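Local coordinates for protein D,D-dipeptidase/D,D-carboxypeptidase (Enterococcus faecalis, PDB 4MUQ) that probably hydrolyses D-Ala-D-Ala and removes the C-terminal D-Ala from peptidoglycan precursors, as a zinc-dependent D,D-peptidase linked to vancomycin resistance, at residues A[24-28]-A[240-244]; A[173-177]-A[246-250]. One frame throughout, in Å; residues are numbered along the deposited sequence.

Contact 1: A[24-28]-A[240-244]; sequences NYPLR and NNIDG. With PE3 (3,6,9,12,15,18,21,24,27,30,33,36,39-tridecaoxahentetracontane-1,41-diol), chain H.
The Tyr25 ring (chi1 -52°, chi2 -64°) lies under the tip of Ile242: CD1 of Ile242 sits 3.6 Å from the ring centroid, 14° off its normal, a CH-pi contact whose closest atoms are Tyr25 CE2 and Ile242 CD1 at 3.5 Å. Ile242 belongs to a beta-hairpin loop between strands 234-239 and 244-250, shaped by an Asx turn; segment 24-28 is an irregular loop of the hedgehog/DD-peptidase fold, extended from Tyr25 to Leu27. Tyr25 and Ile242 (chi1 -51°, chi2 174°) are nearest in register, their CA atoms 6.8 Å apart.

Asn240 OD1 accepts from Ile242 N (2.9 Å), Asp243 N (2.9 Å) and Gly244 N (3.2 Å), while Asn240 ND2 donates to Asp243 OD1 (2.9 Å). The turn carries Asn241 at phi/psi 79/8, and its side chain (chi1 -153°) spans the gap: ND2 donates to Pro26 O at 3.0 Å and also bonds Leu20 O. The CA-to-CB bond of Leu27 points away, and its side chain touches Gln109. Two waters complete the seam. One donates to Pro26 O (2.9 Å) and Asn241 O (2.8 Å); the other accepts from Arg28 N (2.8 Å) and donates to Asn241 OD1 at 2.7 Å.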
# COMPACT_ATOMS: atom_id res chain seq x y z
N ASN A 24 -14.82 -5.23 -0.16
CA ASN A 24 -15.47 -5.19 -1.46
C ASN A 24 -14.65 -5.83 -2.57
O ASN A 24 -15.20 -6.39 -3.51
CB ASN A 24 -15.79 -3.75 -1.85
CG ASN A 24 -16.81 -3.10 -0.94
OD1 ASN A 24 -16.73 -1.90 -0.66
ND2 ASN A 24 -17.76 -3.88 -0.47
N TYR A 25 -13.33 -5.72 -2.46
CA TYR A 25 -12.44 -6.04 -3.57
C TYR A 25 -11.35 -6.99 -3.13
O TYR A 25 -10.33 -6.56 -2.58
CB TYR A 25 -11.83 -4.76 -4.14
CG TYR A 25 -12.85 -3.70 -4.49
CD1 TYR A 25 -13.80 -3.91 -5.48
CD2 TYR A 25 -12.87 -2.48 -3.82
CE1 TYR A 25 -14.74 -2.94 -5.80
CE2 TYR A 25 -13.80 -1.51 -4.13
CZ TYR A 25 -14.74 -1.75 -5.10
OH TYR A 25 -15.66 -0.78 -5.43
N PRO A 26 -11.53 -8.29 -3.38
CA PRO A 26 -10.56 -9.27 -2.89
C PRO A 26 -9.27 -9.30 -3.70
O PRO A 26 -9.19 -8.78 -4.82
CB PRO A 26 -11.31 -10.59 -3.05
CG PRO A 26 -12.16 -10.37 -4.26
CD PRO A 26 -12.65 -8.93 -4.11
N LEU A 27 -8.24 -9.89 -3.11
CA LEU A 27 -7.02 -10.23 -3.85
C LEU A 27 -7.38 -11.35 -4.82
O LEU A 27 -8.02 -12.33 -4.43
CB LEU A 27 -5.94 -10.69 -2.87
CG LEU A 27 -4.51 -10.90 -3.37
CD1 LEU A 27 -3.88 -9.59 -3.82
CD2 LEU A 27 -3.67 -11.52 -2.26
N ARG A 28 -7.00 -11.20 -6.09
CA ARG A 28 -7.33 -12.22 -7.07
C ARG A 28 -6.10 -12.95 -7.61
O ARG A 28 -6.20 -14.07 -8.11
CB ARG A 28 -8.15 -11.63 -8.21
CG ARG A 28 -9.46 -11.07 -7.73
CD ARG A 28 -10.39 -10.76 -8.87
NE ARG A 28 -11.60 -10.09 -8.40
CZ ARG A 28 -12.66 -10.71 -7.90
NH1 ARG A 28 -12.66 -12.03 -7.79
NH2 ARG A 28 -13.72 -10.01 -7.50
N ASN A 240 -5.78 -1.21 -10.39
CA ASN A 240 -6.39 -0.72 -9.16
C ASN A 240 -7.19 -1.80 -8.41
O ASN A 240 -7.80 -1.52 -7.38
CB ASN A 240 -7.23 0.54 -9.39
CG ASN A 240 -8.46 0.30 -10.25
OD1 ASN A 240 -8.80 -0.84 -10.62
ND2 ASN A 240 -9.15 1.39 -10.58
N ASN A 241 -7.15 -3.01 -8.95
CA ASN A 241 -7.82 -4.19 -8.39
C ASN A 241 -9.31 -4.25 -8.66
O ASN A 241 -10.02 -5.12 -8.14
CB ASN A 241 -7.56 -4.35 -6.87
CG ASN A 241 -7.63 -5.78 -6.42
OD1 ASN A 241 -7.20 -6.70 -7.13
ND2 ASN A 241 -8.18 -6.00 -5.22
N ILE A 242 -9.80 -3.33 -9.49
CA ILE A 242 -11.24 -3.21 -9.69
C ILE A 242 -11.63 -3.14 -11.17
O ILE A 242 -12.38 -3.98 -11.67
CB ILE A 242 -11.79 -1.94 -9.00
CG1 ILE A 242 -11.36 -1.86 -7.54
CG2 ILE A 242 -13.32 -1.89 -9.12
CD1 ILE A 242 -11.77 -0.56 -6.86
N ASP A 243 -11.11 -2.14 -11.88
CA ASP A 243 -11.66 -1.85 -13.18
C ASP A 243 -10.69 -1.22 -14.16
O ASP A 243 -11.09 -0.90 -15.27
CB ASP A 243 -12.90 -0.96 -13.03
CG ASP A 243 -12.63 0.31 -12.21
OD1 ASP A 243 -11.50 0.83 -12.26
OD2 ASP A 243 -13.57 0.79 -11.53
N GLY A 244 -9.43 -1.02 -13.78
CA GLY A 244 -8.52 -0.35 -14.69
C GLY A 244 -7.12 -0.15 -14.14
O GLY A 244 -6.69 -0.80 -13.17
O43 PE3 H . -19.47 -0.55 1.14
C42 PE3 H . -18.17 -0.38 1.72
C41 PE3 H . -18.16 -0.71 3.22
O40 PE3 H . -16.79 -0.52 3.66
C39 PE3 H . -16.09 -1.42 2.81
C38 PE3 H . -14.60 -1.54 2.86
O37 PE3 H . -14.41 -2.52 1.84
O HOH W 1 -10.86 -7.38 -6.72
O HOH W 2 -5.64 -8.86 -6.80

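Contact 2: A[173-177]-A[246-250]; sequences GYPHS and VVTIW. With PE3 (3,6,9,12,15,18,21,24,27,30,33,36,39-tridecaoxahentetracontane-1,41-diol), chain I.
Between the N-terminal turn of helix 176-183 and the antiparallel strand 244-250, the contact packs the catalytic part of the chain against its C-terminal four-stranded sheet. Strand residues 246-250 are regularly extended. Opposite them, Gly173 (phi/psi 92/151, where a CB would run into the carbonyl O of the preceding residue, which calls for glycine) leads through Tyr174 into a cis peptide bond before Pro175, which takes the N-cap position; Gly173 O accepts from Ser177 N at 3.1 Å. Pro175 and Thr248 are nearest in register, with CA atoms 8.9 Å apart.

The polar link is a single hydrogen bond, His176 NE2 to Thr248 OG1 at 2.9 Å, in which either atom could be the donor. His176 (chi1 -49°, chi2 -76°) presents its ring edge to the threonine (chi1 -57°), and its ND1 is bonded to Tyr190 OH. Trp250 NE1 bonds Gln236 OE1 on the adjoining strand. The indole of Trp250 (chi1 -56°, chi2 62°) also closely approaches a carbonyl, CZ2 lying 3.5 Å from Tyr174 O without a hydrogen bond.

Apolar contacts flank the histidine-threonine bond. Val246 CG1 lies 4.1 Å from His176 CE1. Trp250 CZ2 is 4.4 Å from Pro175 CD, while Trp250 CH2 meets the edge of the Tyr174 ring at CD2, 3.9 Å away. Pro175 CD also touches Thr248 CG2 at 4.2 Å. C42 of a polyethylene glycol fragment lies over one indole face, 3.9 Å from Trp250 CZ2.

With both ring nitrogens of His176 engaged, one by the sheet and one by Tyr190, the buried imidazole has its polar needs met within an otherwise largely apolar interface.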
# COMPACT_ATOMS: atom_id res chain seq x y z
N GLY A 173 3.57 3.71 -3.20
CA GLY A 173 4.56 4.36 -4.04
C GLY A 173 4.42 5.87 -4.08
O GLY A 173 3.33 6.42 -3.91
N TYR A 174 5.55 6.53 -4.29
CA TYR A 174 5.58 7.97 -4.49
C TYR A 174 5.23 8.24 -5.96
O TYR A 174 5.65 7.50 -6.84
CB TYR A 174 6.98 8.48 -4.18
CG TYR A 174 7.15 9.97 -4.17
CD1 TYR A 174 6.87 10.72 -3.03
CD2 TYR A 174 7.61 10.64 -5.30
CE1 TYR A 174 7.03 12.09 -3.02
CE2 TYR A 174 7.78 12.02 -5.29
CZ TYR A 174 7.48 12.73 -4.15
OH TYR A 174 7.65 14.10 -4.13
N PRO A 175 4.48 9.32 -6.24
CA PRO A 175 3.99 10.38 -5.35
C PRO A 175 2.57 10.13 -4.84
O PRO A 175 2.01 11.01 -4.17
CB PRO A 175 3.98 11.61 -6.27
CG PRO A 175 3.58 11.03 -7.60
CD PRO A 175 4.22 9.65 -7.66
N HIS A 176 2.00 8.97 -5.13
CA HIS A 176 0.64 8.67 -4.71
C HIS A 176 0.45 8.88 -3.22
O HIS A 176 -0.55 9.46 -2.80
CB HIS A 176 0.26 7.25 -5.12
CG HIS A 176 0.57 6.98 -6.55
ND1 HIS A 176 -0.20 7.46 -7.59
CD2 HIS A 176 1.62 6.35 -7.12
CE1 HIS A 176 0.35 7.11 -8.74
NE2 HIS A 176 1.46 6.44 -8.48
N SER A 177 1.40 8.41 -2.42
CA SER A 177 1.30 8.56 -0.97
C SER A 177 1.26 10.02 -0.53
O SER A 177 0.59 10.37 0.44
CB SER A 177 2.45 7.83 -0.28
OG SER A 177 3.69 8.28 -0.77
N VAL A 246 -3.67 2.59 -13.34
CA VAL A 246 -3.13 3.90 -13.05
C VAL A 246 -1.71 3.97 -13.61
O VAL A 246 -0.87 3.11 -13.31
CB VAL A 246 -3.12 4.17 -11.54
CG1 VAL A 246 -2.48 5.52 -11.24
CG2 VAL A 246 -4.53 4.13 -11.01
N VAL A 247 -1.47 5.00 -14.41
CA VAL A 247 -0.19 5.18 -15.08
C VAL A 247 0.53 6.38 -14.48
O VAL A 247 -0.06 7.46 -14.34
CB VAL A 247 -0.39 5.42 -16.60
CG1 VAL A 247 0.94 5.60 -17.30
CG2 VAL A 247 -1.18 4.26 -17.21
N THR A 248 1.81 6.19 -14.13
CA THR A 248 2.63 7.24 -13.54
C THR A 248 3.81 7.50 -14.46
O THR A 248 4.59 6.59 -14.75
CB THR A 248 3.13 6.83 -12.13
OG1 THR A 248 2.01 6.52 -11.29
CG2 THR A 248 3.92 7.96 -11.49
N ILE A 249 3.93 8.74 -14.94
CA ILE A 249 4.97 9.11 -15.89
C ILE A 249 5.89 10.15 -15.27
O ILE A 249 5.42 11.18 -14.80
CB ILE A 249 4.36 9.72 -17.17
CG1 ILE A 249 3.31 8.80 -17.79
CG2 ILE A 249 5.46 10.08 -18.16
CD1 ILE A 249 3.86 7.47 -18.22
N TRP A 250 7.18 9.86 -15.25
CA TRP A 250 8.16 10.79 -14.71
C TRP A 250 8.77 11.57 -15.88
O TRP A 250 9.38 10.99 -16.79
CB TRP A 250 9.21 10.03 -13.89
CG TRP A 250 8.60 9.18 -12.78
CD1 TRP A 250 7.73 8.13 -12.92
CD2 TRP A 250 8.82 9.32 -11.37
NE1 TRP A 250 7.39 7.62 -11.69
CE2 TRP A 250 8.05 8.33 -10.72
CE3 TRP A 250 9.59 10.19 -10.59
CZ2 TRP A 250 8.03 8.18 -9.33
CZ3 TRP A 250 9.57 10.05 -9.21
CH2 TRP A 250 8.80 9.05 -8.60
O43 PE3 I . 12.53 6.67 -10.75
C42 PE3 I . 11.42 6.42 -9.88
C41 PE3 I . 11.04 4.93 -9.90
O40 PE3 I . 10.67 4.51 -11.23
C39 PE3 I . 10.31 3.10 -11.21
C38 PE3 I . 9.89 2.57 -12.58
O37 PE3 I . 10.95 2.69 -13.55

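Overall arrangement
Contacts 1 and 2 join the C-terminal antiparallel sheet to the rest of the protein at two places, with centres about 18 Å apart. Both draw on the hairpin of strands 234-239 and 244-250: contact 1 uses the connecting loop, residues 240-244 ending at the first residue of strand 244-250, contact 2 residues 246-250 of that strand. Their partners come from distant parts of the chain, a loop between strands 3-9 and 35-39 and the start of helix 176-183. Along the sequence the order is 24-28, 173-177, 240-244, 246-250, so the contacts cross. One C-terminal hairpin thus meets both the N-terminal loop 24-28 and the start of helix 176-183, contact 1 lying nearer the zinc site.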